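Local structure of monosaccharide ABC transporter substrate-binding protein, CUT2 family (Acidothermus cellulolyticus, 4RU1) at residues 139-153 against 165-179. The protein binds myo-inositol between its two lobes and probably serves as the substrate-binding component of an ABC-type sugar importer. Residues are numbered along the deposited sequence; the frame is centred on the assembly and turned at random.
Sequences TSEGFKHVLCVLQAQ and VQQTFKGQYTKLYVN. With INS (1,2,3,4,5,6-hexahydroxy-cyclohexane), chain M.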
# COMPACT_ATOMS: atom_id res chain seq x y z
N THR A 139 19.41 -5.45 -9.34
CA THR A 139 20.44 -5.74 -10.34
C THR A 139 21.80 -5.27 -9.82
O THR A 139 22.80 -6.00 -9.88
CB THR A 139 20.07 -5.04 -11.65
OG1 THR A 139 18.96 -5.71 -12.24
CG2 THR A 139 21.26 -5.11 -12.62
N SER A 140 21.80 -4.09 -9.22
CA SER A 140 23.02 -3.53 -8.61
C SER A 140 23.56 -4.37 -7.44
O SER A 140 24.75 -4.48 -7.28
CB SER A 140 22.74 -2.11 -8.11
OG SER A 140 22.38 -1.29 -9.20
N GLU A 141 22.69 -4.99 -6.64
CA GLU A 141 23.08 -5.86 -5.55
C GLU A 141 23.45 -7.27 -5.99
O GLU A 141 23.72 -8.11 -5.11
CB GLU A 141 21.94 -5.95 -4.55
CG GLU A 141 21.58 -4.60 -3.96
CD GLU A 141 20.30 -4.55 -3.14
OE1 GLU A 141 19.40 -5.35 -3.40
OE2 GLU A 141 20.22 -3.63 -2.27
N GLY A 142 23.44 -7.54 -7.30
CA GLY A 142 24.04 -8.76 -7.88
C GLY A 142 23.04 -9.88 -8.07
O GLY A 142 23.40 -11.03 -8.34
N PHE A 143 21.78 -9.59 -7.90
CA PHE A 143 20.78 -10.69 -8.05
C PHE A 143 20.52 -10.97 -9.49
O PHE A 143 20.56 -10.04 -10.33
CB PHE A 143 19.49 -10.29 -7.28
CG PHE A 143 19.71 -10.14 -5.79
CD1 PHE A 143 19.97 -11.28 -5.03
CD2 PHE A 143 19.69 -8.92 -5.12
CE1 PHE A 143 20.15 -11.23 -3.66
CE2 PHE A 143 19.88 -8.87 -3.75
CZ PHE A 143 20.14 -10.01 -3.00
N LYS A 144 20.24 -12.24 -9.78
CA LYS A 144 20.06 -12.72 -11.15
C LYS A 144 18.65 -13.23 -11.49
O LYS A 144 18.38 -13.41 -12.64
CB LYS A 144 21.02 -13.91 -11.43
CG LYS A 144 22.52 -13.70 -11.16
CD LYS A 144 23.15 -12.58 -12.00
CE LYS A 144 24.61 -12.33 -11.59
NZ LYS A 144 24.96 -10.88 -11.63
N HIS A 145 17.86 -13.65 -10.48
CA HIS A 145 16.56 -14.23 -10.71
C HIS A 145 15.62 -13.85 -9.57
O HIS A 145 15.64 -14.41 -8.48
CB HIS A 145 16.64 -15.75 -10.90
CG HIS A 145 15.30 -16.35 -11.20
ND1 HIS A 145 15.09 -17.70 -11.39
CD2 HIS A 145 14.09 -15.76 -11.40
CE1 HIS A 145 13.81 -17.91 -11.64
NE2 HIS A 145 13.18 -16.75 -11.62
N VAL A 146 14.77 -12.85 -9.85
CA VAL A 146 13.82 -12.39 -8.83
C VAL A 146 12.44 -13.05 -8.94
O VAL A 146 11.95 -13.31 -10.04
CB VAL A 146 13.64 -10.86 -8.91
CG1 VAL A 146 13.03 -10.42 -10.22
CG2 VAL A 146 12.81 -10.33 -7.72
N LEU A 147 11.86 -13.39 -7.77
CA LEU A 147 10.46 -13.82 -7.63
C LEU A 147 9.71 -12.72 -6.97
O LEU A 147 10.01 -12.34 -5.80
CB LEU A 147 10.45 -15.04 -6.73
CG LEU A 147 9.09 -15.61 -6.48
CD1 LEU A 147 8.48 -16.15 -7.75
CD2 LEU A 147 9.14 -16.72 -5.43
N CYS A 148 8.72 -12.18 -7.67
CA CYS A 148 7.84 -11.15 -7.09
C CYS A 148 6.57 -11.83 -6.63
O CYS A 148 5.94 -12.55 -7.42
CB CYS A 148 7.47 -10.14 -8.14
SG CYS A 148 8.79 -8.98 -8.44
N VAL A 149 6.21 -11.66 -5.36
CA VAL A 149 5.08 -12.38 -4.73
C VAL A 149 3.96 -11.41 -4.55
O VAL A 149 4.17 -10.37 -3.94
CB VAL A 149 5.48 -13.06 -3.43
CG1 VAL A 149 4.26 -13.77 -2.79
CG2 VAL A 149 6.61 -14.05 -3.70
N LEU A 150 2.81 -11.71 -5.12
CA LEU A 150 1.62 -10.83 -5.06
C LEU A 150 0.54 -11.51 -4.26
O LEU A 150 0.16 -12.63 -4.59
CB LEU A 150 1.05 -10.53 -6.47
CG LEU A 150 2.03 -9.85 -7.39
CD1 LEU A 150 2.66 -10.86 -8.34
CD2 LEU A 150 1.29 -8.79 -8.23
N GLN A 151 0.00 -10.82 -3.26
CA GLN A 151 -0.96 -11.44 -2.38
C GLN A 151 -2.40 -11.31 -2.79
O GLN A 151 -3.28 -11.75 -2.04
CB GLN A 151 -0.75 -10.98 -0.95
CG GLN A 151 -1.14 -9.52 -0.68
CD GLN A 151 -0.04 -8.47 -0.94
OE1 GLN A 151 0.91 -8.66 -1.68
NE2 GLN A 151 -0.21 -7.32 -0.33
N ALA A 152 -2.66 -10.66 -3.91
CA ALA A 152 -4.01 -10.54 -4.46
C ALA A 152 -3.83 -10.37 -5.95
O ALA A 152 -2.76 -9.92 -6.41
CB ALA A 152 -4.74 -9.34 -3.89
N GLN A 153 -4.84 -10.81 -6.68
CA GLN A 153 -4.99 -10.55 -8.13
C GLN A 153 -5.88 -9.37 -8.43
O GLN A 153 -6.70 -8.97 -7.60
CB GLN A 153 -5.53 -11.80 -8.85
CG GLN A 153 -4.66 -13.04 -8.73
CD GLN A 153 -5.25 -14.21 -9.52
OE1 GLN A 153 -5.86 -15.13 -8.94
NE2 GLN A 153 -5.13 -14.15 -10.78
N VAL A 165 9.36 -3.66 -11.62
CA VAL A 165 10.55 -4.50 -11.39
C VAL A 165 10.97 -5.16 -12.73
O VAL A 165 12.16 -5.22 -13.05
CB VAL A 165 10.25 -5.59 -10.36
CG1 VAL A 165 11.35 -6.62 -10.33
CG2 VAL A 165 10.10 -4.99 -9.01
N GLN A 166 9.98 -5.67 -13.48
CA GLN A 166 10.32 -6.42 -14.70
C GLN A 166 11.03 -5.53 -15.70
O GLN A 166 11.87 -6.03 -16.40
CB GLN A 166 9.04 -7.00 -15.33
CG GLN A 166 9.24 -7.91 -16.55
CD GLN A 166 7.94 -8.44 -17.11
OE1 GLN A 166 6.87 -7.84 -16.91
NE2 GLN A 166 8.03 -9.56 -17.82
N GLN A 167 10.65 -4.24 -15.77
CA GLN A 167 11.21 -3.28 -16.70
C GLN A 167 12.69 -3.05 -16.53
O GLN A 167 13.42 -2.86 -17.54
CB GLN A 167 10.51 -1.94 -16.50
CG GLN A 167 9.12 -1.94 -17.13
CD GLN A 167 8.47 -0.59 -17.00
OE1 GLN A 167 9.12 0.46 -17.15
NE2 GLN A 167 7.17 -0.59 -16.67
N THR A 168 13.12 -2.95 -15.28
CA THR A 168 14.51 -2.60 -14.97
C THR A 168 15.41 -3.73 -14.48
O THR A 168 16.66 -3.55 -14.49
CB THR A 168 14.56 -1.50 -13.94
OG1 THR A 168 13.82 -1.96 -12.81
CG2 THR A 168 13.92 -0.22 -14.47
N PHE A 169 14.87 -4.83 -13.94
CA PHE A 169 15.71 -5.95 -13.44
C PHE A 169 16.36 -6.63 -14.67
O PHE A 169 15.68 -7.10 -15.56
CB PHE A 169 14.85 -6.96 -12.69
CG PHE A 169 15.69 -8.05 -12.02
CD1 PHE A 169 16.56 -7.71 -10.98
CD2 PHE A 169 15.61 -9.34 -12.46
CE1 PHE A 169 17.30 -8.69 -10.37
CE2 PHE A 169 16.39 -10.35 -11.86
CZ PHE A 169 17.20 -10.03 -10.85
N LYS A 170 17.68 -6.68 -14.70
CA LYS A 170 18.36 -7.20 -15.87
C LYS A 170 18.24 -8.71 -16.06
O LYS A 170 18.24 -9.21 -17.18
CB LYS A 170 19.80 -6.68 -15.97
CG LYS A 170 19.77 -5.16 -16.06
CD LYS A 170 21.12 -4.50 -16.27
CE LYS A 170 20.89 -3.03 -16.58
NZ LYS A 170 22.03 -2.20 -16.10
N GLY A 171 18.06 -9.43 -14.97
CA GLY A 171 18.00 -10.89 -14.99
C GLY A 171 16.64 -11.51 -15.21
O GLY A 171 15.76 -10.92 -15.80
N GLN A 172 16.46 -12.73 -14.74
CA GLN A 172 15.19 -13.44 -14.89
C GLN A 172 14.15 -12.97 -13.89
O GLN A 172 14.46 -12.61 -12.76
CB GLN A 172 15.42 -14.94 -14.67
CG GLN A 172 14.30 -15.78 -15.22
CD GLN A 172 14.51 -17.27 -14.98
OE1 GLN A 172 15.60 -17.72 -14.56
NE2 GLN A 172 13.44 -18.03 -15.23
N TYR A 173 12.92 -13.00 -14.36
CA TYR A 173 11.76 -12.51 -13.57
C TYR A 173 10.65 -13.50 -13.57
O TYR A 173 10.26 -14.07 -14.61
CB TYR A 173 11.35 -11.16 -14.20
CG TYR A 173 10.02 -10.54 -13.69
CD1 TYR A 173 9.96 -9.74 -12.54
CD2 TYR A 173 8.83 -10.84 -14.36
CE1 TYR A 173 8.72 -9.26 -12.08
CE2 TYR A 173 7.60 -10.34 -13.95
CZ TYR A 173 7.54 -9.56 -12.82
OH TYR A 173 6.29 -9.13 -12.48
N THR A 174 10.15 -13.77 -12.36
CA THR A 174 9.06 -14.68 -12.16
C THR A 174 8.06 -14.08 -11.18
O THR A 174 8.47 -13.52 -10.16
CB THR A 174 9.59 -16.01 -11.55
OG1 THR A 174 10.57 -16.57 -12.41
CG2 THR A 174 8.48 -17.02 -11.44
N LYS A 175 6.75 -14.17 -11.48
CA LYS A 175 5.70 -13.71 -10.62
C LYS A 175 5.06 -14.93 -9.99
O LYS A 175 4.79 -15.94 -10.71
CB LYS A 175 4.64 -12.92 -11.42
CG LYS A 175 4.73 -11.43 -11.37
CD LYS A 175 3.34 -10.80 -11.49
CE LYS A 175 2.83 -10.86 -12.89
NZ LYS A 175 1.67 -9.94 -13.02
N LEU A 176 4.63 -14.79 -8.74
CA LEU A 176 3.89 -15.81 -8.04
C LEU A 176 2.74 -15.16 -7.26
O LEU A 176 2.98 -14.28 -6.39
CB LEU A 176 4.76 -16.50 -7.06
CG LEU A 176 4.10 -17.49 -6.09
CD1 LEU A 176 3.53 -18.71 -6.82
CD2 LEU A 176 5.05 -17.97 -5.03
N TYR A 177 1.52 -15.60 -7.52
CA TYR A 177 0.37 -15.20 -6.80
C TYR A 177 0.13 -16.17 -5.64
O TYR A 177 0.18 -17.37 -5.78
CB TYR A 177 -0.90 -15.17 -7.70
CG TYR A 177 -0.87 -14.02 -8.73
CD1 TYR A 177 -1.20 -12.70 -8.38
CD2 TYR A 177 -0.33 -14.22 -9.98
CE1 TYR A 177 -1.15 -11.69 -9.31
CE2 TYR A 177 -0.23 -13.20 -10.92
CZ TYR A 177 -0.60 -11.93 -10.58
OH TYR A 177 -0.53 -10.86 -11.48
N VAL A 178 -0.21 -15.59 -4.48
CA VAL A 178 -0.54 -16.36 -3.26
C VAL A 178 -1.76 -15.77 -2.69
O VAL A 178 -2.12 -14.61 -2.96
CB VAL A 178 0.66 -16.26 -2.24
CG1 VAL A 178 1.98 -16.82 -2.76
CG2 VAL A 178 0.91 -14.85 -1.71
N ASN A 179 -2.43 -16.54 -1.84
CA ASN A 179 -3.67 -16.09 -1.22
C ASN A 179 -3.33 -15.44 0.10
O ASN A 179 -3.20 -16.16 1.12
CB ASN A 179 -4.60 -17.27 -0.95
CG ASN A 179 -5.92 -16.85 -0.31
OD1 ASN A 179 -6.16 -15.69 -0.04
ND2 ASN A 179 -6.75 -17.84 -0.06
C1 INS M . 0.47 -2.38 0.64
C2 INS M . 0.18 -3.82 1.02
C3 INS M . -1.31 -3.97 1.34
C4 INS M . -2.21 -3.41 0.26
C5 INS M . -1.92 -1.97 -0.03
C6 INS M . -0.48 -1.72 -0.37
O1 INS M . 1.84 -2.17 0.27
O2 INS M . 0.43 -4.60 -0.16
O3 INS M . -1.55 -5.38 1.49
O4 INS M . -3.61 -3.57 0.61
O5 INS M . -2.68 -1.47 -1.15
O6 INS M . -0.20 -0.30 -0.51
O HOH W 1 19.74 -8.59 -12.52
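T139 OG1, on the last turn of helix 127-140, is gripped from two directions: K170 N donates to it at 2.9 Å in a nearly straight bond (171°), and a water links it to F143 O. The bond ties the end of helix 127-140 to the turn before strand 172-177, the edge strand of a parallel beta-alpha-beta unit of the periplasmic binding protein fold, in which helix 156-168 carries the chain over from strand 145-150. Seven backbone bonds, from Q172 N to K144 O through V178 N to L150 O, join the strands. The F169 ring lies between that water and V146 CG1, which sits over the opposite face 3.9 Å from the centroid. With its CG anti to its own N (chi1 -173°), F169 swings its ring in under strand 145-150, where the ring edge meets H145 N. Cut back to an alanine, F169 would probably leave a gap beside V146 CG1 and the water without its aromatic cover. At the far end Q151 NE2 donates to myo-inositol O2 at 2.8 Å. On the H145 side of the sheet, the Q172 amide stacks on the imidazole with planes 14° apart, S199 OG is hydrogen-bonded to H145 ND1, and H145 NE2 shares a 2.7 Å hydrogen bond with T174 OG1 at the ring's edge.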